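Local coordinates for protein HTH-type transcriptional regulator PrpR (Mycobacterium tuberculosis, PDB 6D2S) that regulates expression of enzymes of short-chain fatty acid catabolism through the glyoxylate and methylcitrate cycles and is required for assimilation of cholesterol-derived propionate, at residues R8-F11 / Y17-D20; N15-I18 / D22-A25; A127-G132 / C167-T172. All blocks are in the same frame, centred on the assembly; numbering follows the deposited sequence. Where two conformers were deposited one is given.

How the contacts relate
All three contacts are buried, and contact 3 lies nearest the middle of the chain, about 3 Å from its centre against 13 and 12 Å for contacts 1 and 2. Contacts 1 and 2 share Y17 and I18 and both use helix 19-31; contact 3 joins helix 116-135 to the end of helix 163-170. Their chemistry changes accordingly: contact 1 is purely apolar, contact 2 combines a helix-start backbone bond with a ring beside a carboxylate, and contact 3 packs a tyrosine against a threonine and an arginine. Y129 OH ties contact 3 to I18 N, and R169 NH1 makes a salt bridge to D22 OD2. Metal-binding residues occur in contacts 1 and 2 (D9, D20, N15), not 3.

Contact 1: residues R8-F11 / Y17-D20; sequences RDFF and YIHD. With CA (calcium ion), chain B; NA (sodium ion), chain F.
The rings of F10 and F11 both approach I18 obliquely, while F10 CD2 also lies over one face of the F11 ring, 4.0 Å above its plane and offset toward the rim. The Y17 ring has H19 ND1 at its edge and in its plane; Y17 OH and H19 ND1 are hydrogen-bonded at 2.7 Å. Across the contact the interaction is wholly apolar. F11 CE1 reaches I18 CG1 at 3.9 Å, and I18 CD1 is equally close to that ring carbon, so the isoleucine end lies obliquely against CE1 and CD1 of the ring. The two side chains cross at about a right angle. With CG1 beside the backbone N (chi1 -48°), I18 sends its longer branch at the phenylalanines; F10 CE2 stands farther off, 4.4 Å from I18 CD1. Two metal ions lie farther out: D9 grips calcium with both carboxylate oxygens, aided by D13, and D20 OD2 binds sodium at 2.3 Å. I18 sits at the N-cap position of helix 19-31; its side chain packs back on helix 3-13 across the connecting turn. I107 of helix 101-109 touches F10 and I18, L126 of helix 116-135 F11 and I18, and R197 of strand 194-198 F11.

Contact 2: residues N15-I18 / D22-A25; sequences NNYI and DMAA. With NA (sodium ion), chain G.
D22 N donates to I18 O across the contact at 2.8 Å, with an N-H...O angle of 166° and the donor nearly in line with the carbonyl. Van der Waals contact comes from Y17, whose side chain crosses that of D22 at about a right angle. Y17 CE1 lies 3.3 Å from D22 OD2, which approaches the ring obliquely, and the ring and carboxylate planes are inclined by 38°. Y17 CG is anti to the backbone N (chi1 170°), which carries the ring back over the first turn of the helix; its OH then comes within 4.4 Å of M23 CG. Bonds to other parts of the chain hold both groups: D22 OD2 makes a salt bridge to R169 NH1 and a weak hydrogen bond with Y129 OH, OD1 makes a salt bridge to R175, and Y17 OH, besides H19, bonds R175 NE. Two arginines would probably keep this buried carboxylate ionised. Metal coordination is confined to N15, whose OD1 binds sodium at 2.6 Å along with three waters and S199 O. The Schellman motif with N15 as C-prime residue ends helix 3-13; I18, at the N-cap position, opens helix 19-31 with its i to i+4 bond.

Contact 3: residues A127-G132 / C167-T172; sequences ANYFAG and CHRLST
G132 and R169 bring the two backbones closest, their CA atoms 6.6 Å apart, where helix 116-135 passes the last turns of helix 163-170. This is helix packing within the IrrE N-terminal-like region, a sequence family of the Peptidase_MA clan. Y129 carries much of the contact: its ring, turned away from its own backbone N (chi1 -180°), reaches obliquely to the T172 methyl, with Y129 CE2 3.8 Å from T172 CG2. The two side chains lie alongside, pointing opposite ways. R169 crosses Y129 at about a right angle, guanidinium and ring planes 75° apart, and Y129 OH stays 4.1 Å from R169 NH1, a contact rather than a bond. The hydroxyl instead accepts from I18 N. G132 O lies 3.7 Å from R169 NE, oblique to the guanidinium and too far for a hydrogen bond. The R169 chain bends about the CB-CG bond (chi2 70°), and its polar end has several partners: besides the salt bridge of NH1 to D22, NE donates to L136 O. In 167-172, S171 OG donates to H168 O at 2.7 Å. T172 OG1 both donates to R169 O at 2.7 Å and accepts from R169 NH1 at 2.9 Å.

Contact 1: residues R8-F11 / Y17-D20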
loop_
_atom_site.group_PDB
_atom_site.type_symbol
_atom_site.label_atom_id
_atom_site.label_comp_id
_atom_site.label_asym_id
_atom_site.label_seq_id
_atom_site.Cartn_x
_atom_site.Cartn_y
_atom_site.Cartn_z
ATOM N N ARG A 8 13.768 0.437 4.797
ATOM C CA ARG A 8 12.834 0.518 5.918
ATOM C C ARG A 8 13.122 1.742 6.780
ATOM O O ARG A 8 12.197 2.461 7.172
ATOM C CB ARG A 8 12.896 -0.751 6.766
ATOM C CG ARG A 8 11.931 -0.737 7.952
ATOM C CD ARG A 8 12.093 -1.969 8.851
ATOM N NE ARG A 8 13.390 -2.019 9.525
ATOM C CZ ARG A 8 14.322 -2.942 9.297
ATOM N NH1 ARG A 8 14.102 -3.908 8.413
ATOM N NH2 ARG A 8 15.470 -2.905 9.960
ATOM N N ASP A 9 14.403 1.998 7.076
ATOM C CA ASP A 9 14.747 3.202 7.829
ATOM C C ASP A 9 14.384 4.461 7.050
ATOM O O ASP A 9 13.925 5.452 7.637
ATOM C CB ASP A 9 16.232 3.216 8.197
ATOM C CG ASP A 9 16.562 4.324 9.184
ATOM O OD1 ASP A 9 15.752 4.547 10.109
ATOM O OD2 ASP A 9 17.612 4.982 9.061
ATOM N N PHE A 10 14.588 4.447 5.730
ATOM C CA PHE A 10 14.238 5.598 4.901
ATOM C C PHE A 10 12.770 5.983 5.095
ATOM O O PHE A 10 12.434 7.158 5.303
ATOM C CB PHE A 10 14.533 5.274 3.432
ATOM C CG PHE A 10 14.178 6.380 2.479
ATOM C CD1 PHE A 10 15.123 7.321 2.109
ATOM C CD2 PHE A 10 12.895 6.474 1.948
ATOM C CE1 PHE A 10 14.794 8.346 1.228
ATOM C CE2 PHE A 10 12.558 7.503 1.070
ATOM C CZ PHE A 10 13.505 8.436 0.716
ATOM N N PHE A 11 11.875 5.001 5.035
ATOM C CA PHE A 11 10.469 5.326 5.235
ATOM C C PHE A 11 10.176 5.648 6.701
ATOM O O PHE A 11 9.389 6.561 6.983
ATOM C CB PHE A 11 9.583 4.200 4.710
ATOM C CG PHE A 11 9.406 4.226 3.202
ATOM C CD1 PHE A 11 8.431 5.022 2.617
ATOM C CD2 PHE A 11 10.235 3.472 2.377
ATOM C CE1 PHE A 11 8.273 5.048 1.222
ATOM C CE2 PHE A 11 10.094 3.502 0.996
ATOM C CZ PHE A 11 9.106 4.291 0.419
ATOM N N TYR A 17 5.345 8.491 5.247
ATOM C CA TYR A 17 4.528 9.418 4.471
ATOM C C TYR A 17 5.471 10.298 3.661
ATOM O O TYR A 17 6.350 10.947 4.230
ATOM C CB TYR A 17 3.624 10.265 5.387
ATOM C CG TYR A 17 2.953 11.383 4.621
ATOM C CD1 TYR A 17 1.847 11.126 3.819
ATOM C CD2 TYR A 17 3.443 12.678 4.677
ATOM C CE1 TYR A 17 1.246 12.136 3.092
ATOM C CE2 TYR A 17 2.857 13.702 3.947
ATOM C CZ TYR A 17 1.756 13.417 3.153
ATOM O OH TYR A 17 1.170 14.415 2.421
ATOM N N ILE A 18 5.305 10.307 2.339
ATOM C CA ILE A 18 6.207 11.006 1.422
ATOM C C ILE A 18 5.420 12.160 0.814
ATOM O O ILE A 18 4.712 11.983 -0.182
ATOM C CB ILE A 18 6.747 10.074 0.333
ATOM C CG1 ILE A 18 7.262 8.762 0.925
ATOM C CG2 ILE A 18 7.823 10.801 -0.524
ATOM C CD1 ILE A 18 8.454 8.921 1.907
ATOM N N HIS A 19 5.556 13.357 1.395
ATOM C CA HIS A 19 4.607 14.434 1.116
ATOM C C HIS A 19 4.585 14.821 -0.357
ATOM O O HIS A 19 3.513 14.957 -0.960
ATOM C CB HIS A 19 4.928 15.659 1.973
ATOM C CG HIS A 19 3.950 16.778 1.796
ATOM N ND1 HIS A 19 2.619 16.658 2.140
ATOM C CD2 HIS A 19 4.100 18.025 1.286
ATOM C CE1 HIS A 19 1.995 17.794 1.872
ATOM N NE2 HIS A 19 2.868 18.638 1.348
ATOM N N ASP A 20 5.757 15.038 -0.958
ATOM C CA ASP A 20 5.761 15.550 -2.327
ATOM C C ASP A 20 5.147 14.556 -3.304
ATOM O O ASP A 20 4.483 14.960 -4.265
ATOM C CB ASP A 20 7.183 15.913 -2.762
ATOM C CG ASP A 20 7.742 17.093 -1.994
ATOM O OD1 ASP A 20 6.968 18.015 -1.659
ATOM O OD2 ASP A 20 8.958 17.088 -1.708
HETATM CA CA CA B . 16.850 6.614 10.814
HETATM NA NA NA F . 10.034 18.983 -0.947
HETATM O O HOH W 1 11.369 16.524 0.098
#

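Contact 2: residues N15-I18 / D22-A25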
loop_
_atom_site.group_PDB
_atom_site.type_symbol
_atom_site.label_atom_id
_atom_site.label_comp_id
_atom_site.label_asym_id
_atom_site.label_seq_id
_atom_site.Cartn_x
_atom_site.Cartn_y
_atom_site.Cartn_z
ATOM N N ASN A 15 8.185 9.067 8.631
ATOM C CA ASN A 15 6.864 8.740 9.197
ATOM C C ASN A 15 5.992 7.958 8.215
ATOM O O ASN A 15 4.760 8.051 8.254
ATOM C CB ASN A 15 6.129 10.004 9.643
ATOM C CG ASN A 15 6.895 10.772 10.699
ATOM O OD1 ASN A 15 7.272 10.213 11.731
ATOM N ND2 ASN A 15 7.142 12.052 10.440
ATOM N N ASN A 16 6.623 7.195 7.320
ATOM C CA ASN A 16 5.906 6.383 6.335
ATOM C C ASN A 16 4.983 7.229 5.461
ATOM O O ASN A 16 3.949 6.749 4.982
ATOM C CB ASN A 16 5.116 5.262 7.016
ATOM C CG ASN A 16 6.018 4.207 7.649
ATOM O OD1 ASN A 16 7.102 3.913 7.145
ATOM N ND2 ASN A 16 5.571 3.633 8.755
ATOM N N TYR A 17 5.345 8.491 5.247
ATOM C CA TYR A 17 4.528 9.418 4.471
ATOM C C TYR A 17 5.471 10.298 3.661
ATOM O O TYR A 17 6.350 10.947 4.230
ATOM C CB TYR A 17 3.624 10.265 5.387
ATOM C CG TYR A 17 2.953 11.383 4.621
ATOM C CD1 TYR A 17 1.847 11.126 3.819
ATOM C CD2 TYR A 17 3.443 12.678 4.677
ATOM C CE1 TYR A 17 1.246 12.136 3.092
ATOM C CE2 TYR A 17 2.857 13.702 3.947
ATOM C CZ TYR A 17 1.756 13.417 3.153
ATOM O OH TYR A 17 1.170 14.415 2.421
ATOM N N ILE A 18 5.305 10.307 2.339
ATOM C CA ILE A 18 6.207 11.006 1.422
ATOM C C ILE A 18 5.420 12.160 0.814
ATOM O O ILE A 18 4.712 11.983 -0.182
ATOM C CB ILE A 18 6.747 10.074 0.333
ATOM C CG1 ILE A 18 7.262 8.762 0.925
ATOM C CG2 ILE A 18 7.823 10.801 -0.524
ATOM C CD1 ILE A 18 8.454 8.921 1.907
ATOM N N ASP A 22 2.950 12.070 -2.411
ATOM C CA ASP A 22 1.549 11.940 -2.041
ATOM C C ASP A 22 0.737 13.084 -2.644
ATOM O O ASP A 22 -0.330 12.866 -3.230
ATOM C CB ASP A 22 1.428 11.906 -0.514
ATOM C CG ASP A 22 0.259 11.060 -0.038
ATOM O OD1 ASP A 22 -0.891 11.434 -0.335
ATOM O OD2 ASP A 22 0.498 10.020 0.612
ATOM N N MET A 23 1.239 14.316 -2.514
ATOM C CA MET A 23 0.550 15.475 -3.082
ATOM C C MET A 23 0.554 15.448 -4.604
ATOM O O MET A 23 -0.428 15.855 -5.238
ATOM C CB MET A 23 1.205 16.766 -2.578
ATOM C CG MET A 23 1.064 16.984 -1.094
ATOM S SD MET A 23 -0.620 17.521 -0.695
ATOM C CE MET A 23 -0.605 19.211 -1.304
ATOM N N ALA A 24 1.658 15.003 -5.219
ATOM C CA ALA A 24 1.685 14.943 -6.679
ATOM C C ALA A 24 0.631 13.974 -7.206
ATOM O O ALA A 24 -0.059 14.269 -8.187
ATOM C CB ALA A 24 3.076 14.546 -7.174
ATOM N N ALA A 25 0.489 12.816 -6.558
ATOM C CA ALA A 25 -0.528 11.849 -6.964
ATOM C C ALA A 25 -1.926 12.435 -6.821
ATOM O O ALA A 25 -2.757 12.335 -7.733
ATOM C CB ALA A 25 -0.400 10.573 -6.124
HETATM NA NA NA G . 7.512 8.276 13.499
HETATM O O HOH W 2 5.789 9.130 14.914
HETATM O O HOH W 3 7.779 6.658 11.590
HETATM O O HOH W 4 8.191 6.821 14.884
#

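Contact 3: residues A127-G132 / C167-T172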
loop_
_atom_site.group_PDB
_atom_site.type_symbol
_atom_site.label_atom_id
_atom_site.label_comp_id
_atom_site.label_asym_id
_atom_site.label_seq_id
_atom_site.Cartn_x
_atom_site.Cartn_y
_atom_site.Cartn_z
ATOM N N ALA A 127 7.853 4.522 -6.263
ATOM C CA ALA A 127 6.872 4.415 -7.341
ATOM C C ALA A 127 5.634 3.650 -6.881
ATOM O O ALA A 127 4.501 4.028 -7.214
ATOM C CB ALA A 127 7.494 3.744 -8.573
ATOM N N ASN A 128 5.830 2.558 -6.133
ATOM C CA ASN A 128 4.696 1.851 -5.542
ATOM C C ASN A 128 3.931 2.754 -4.586
ATOM O O ASN A 128 2.696 2.709 -4.539
ATOM C CB ASN A 128 5.158 0.601 -4.789
ATOM C CG ASN A 128 5.625 -0.501 -5.706
ATOM O OD1 ASN A 128 5.210 -0.589 -6.859
ATOM N ND2 ASN A 128 6.492 -1.351 -5.195
ATOM N N TYR A 129 4.652 3.533 -3.770
ATOM C CA TYR A 129 3.988 4.485 -2.878
ATOM C C TYR A 129 3.103 5.445 -3.666
ATOM O O TYR A 129 1.939 5.695 -3.304
ATOM C CB TYR A 129 5.040 5.261 -2.056
ATOM C CG TYR A 129 4.419 6.273 -1.099
ATOM C CD1 TYR A 129 3.964 7.497 -1.563
ATOM C CD2 TYR A 129 4.285 5.987 0.264
ATOM C CE1 TYR A 129 3.376 8.421 -0.707
ATOM C CE2 TYR A 129 3.695 6.901 1.131
ATOM C CZ TYR A 129 3.250 8.119 0.636
ATOM O OH TYR A 129 2.674 9.043 1.487
ATOM N N PHE A 130 3.655 6.024 -4.733
ATOM C CA PHE A 130 2.879 6.914 -5.593
ATOM C C PHE A 130 1.631 6.223 -6.128
ATOM O O PHE A 130 0.546 6.822 -6.155
ATOM C CB PHE A 130 3.756 7.400 -6.753
ATOM C CG PHE A 130 3.029 8.263 -7.747
ATOM C CD1 PHE A 130 2.989 9.643 -7.597
ATOM C CD2 PHE A 130 2.389 7.687 -8.844
ATOM C CE1 PHE A 130 2.329 10.439 -8.528
ATOM C CE2 PHE A 130 1.730 8.475 -9.769
ATOM C CZ PHE A 130 1.698 9.848 -9.613
ATOM N N ALA A 131 1.768 4.971 -6.581
ATOM C CA ALA A 131 0.612 4.266 -7.135
ATOM C C ALA A 131 -0.477 4.105 -6.083
ATOM O O ALA A 131 -1.658 4.319 -6.365
ATOM C CB ALA A 131 1.026 2.901 -7.691
ATOM N N GLY A 132 -0.095 3.754 -4.855
ATOM C CA GLY A 132 -1.076 3.697 -3.779
ATOM C C GLY A 132 -1.734 5.039 -3.515
ATOM O O GLY A 132 -2.930 5.108 -3.227
ATOM N N CYS A 167 -4.652 -1.679 3.658
ATOM C CA CYS A 167 -3.882 -1.646 4.907
ATOM C C CYS A 167 -2.627 -0.804 4.750
ATOM O O CYS A 167 -2.286 0.005 5.622
ATOM C CB CYS A 167 -3.493 -3.052 5.352
ATOM S SG CYS A 167 -4.824 -4.032 5.982
ATOM N N HIS A 168 -1.901 -1.003 3.654
ATOM C CA HIS A 168 -0.695 -0.213 3.476
ATOM C C HIS A 168 -1.030 1.267 3.414
ATOM O O HIS A 168 -0.365 2.089 4.056
ATOM C CB HIS A 168 0.076 -0.643 2.229
ATOM C CG HIS A 168 1.412 0.021 2.125
ATOM N ND1 HIS A 168 1.575 1.281 1.589
ATOM C CD2 HIS A 168 2.640 -0.372 2.541
ATOM C CE1 HIS A 168 2.848 1.627 1.658
ATOM N NE2 HIS A 168 3.515 0.641 2.233
ATOM N N ARG A 169 -2.078 1.636 2.673
ATOM C CA ARG A 169 -2.428 3.052 2.604
ATOM C C ARG A 169 -2.824 3.603 3.974
ATOM O O ARG A 169 -2.464 4.736 4.326
ATOM C CB ARG A 169 -3.554 3.283 1.594
ATOM C CG ARG A 169 -3.835 4.752 1.358
ATOM C CD ARG A 169 -2.684 5.428 0.579
ATOM N NE ARG A 169 -3.051 6.763 0.077
ATOM C CZ ARG A 169 -2.344 7.878 0.281
ATOM N NH1 ARG A 169 -1.233 7.853 1.014
ATOM N NH2 ARG A 169 -2.745 9.031 -0.257
ATOM N N LEU A 170 -3.587 2.838 4.755
ATOM C CA LEU A 170 -3.944 3.319 6.091
ATOM C C LEU A 170 -2.690 3.611 6.914
ATOM O O LEU A 170 -2.655 4.573 7.696
ATOM C CB LEU A 170 -4.839 2.298 6.807
ATOM C CG LEU A 170 -6.271 2.138 6.277
ATOM C CD1 LEU A 170 -6.948 0.915 6.907
ATOM C CD2 LEU A 170 -7.086 3.401 6.588
ATOM N N SER A 171 -1.644 2.821 6.721
ATOM C CA SER A 171 -0.401 3.011 7.466
ATOM C C SER A 171 0.425 4.197 6.968
ATOM O O SER A 171 1.457 4.503 7.579
ATOM C CB SER A 171 0.450 1.736 7.409
ATOM O OG SER A 171 1.171 1.637 6.184
ATOM N N THR A 172 0.015 4.864 5.893
ATOM C CA THR A 172 0.719 6.042 5.392
ATOM C C THR A 172 0.038 7.356 5.755
ATOM O O THR A 172 0.499 8.407 5.302
ATOM C CB THR A 172 0.874 5.993 3.856
ATOM O OG1 THR A 172 -0.418 6.111 3.223
ATOM C CG2 THR A 172 1.561 4.696 3.410
#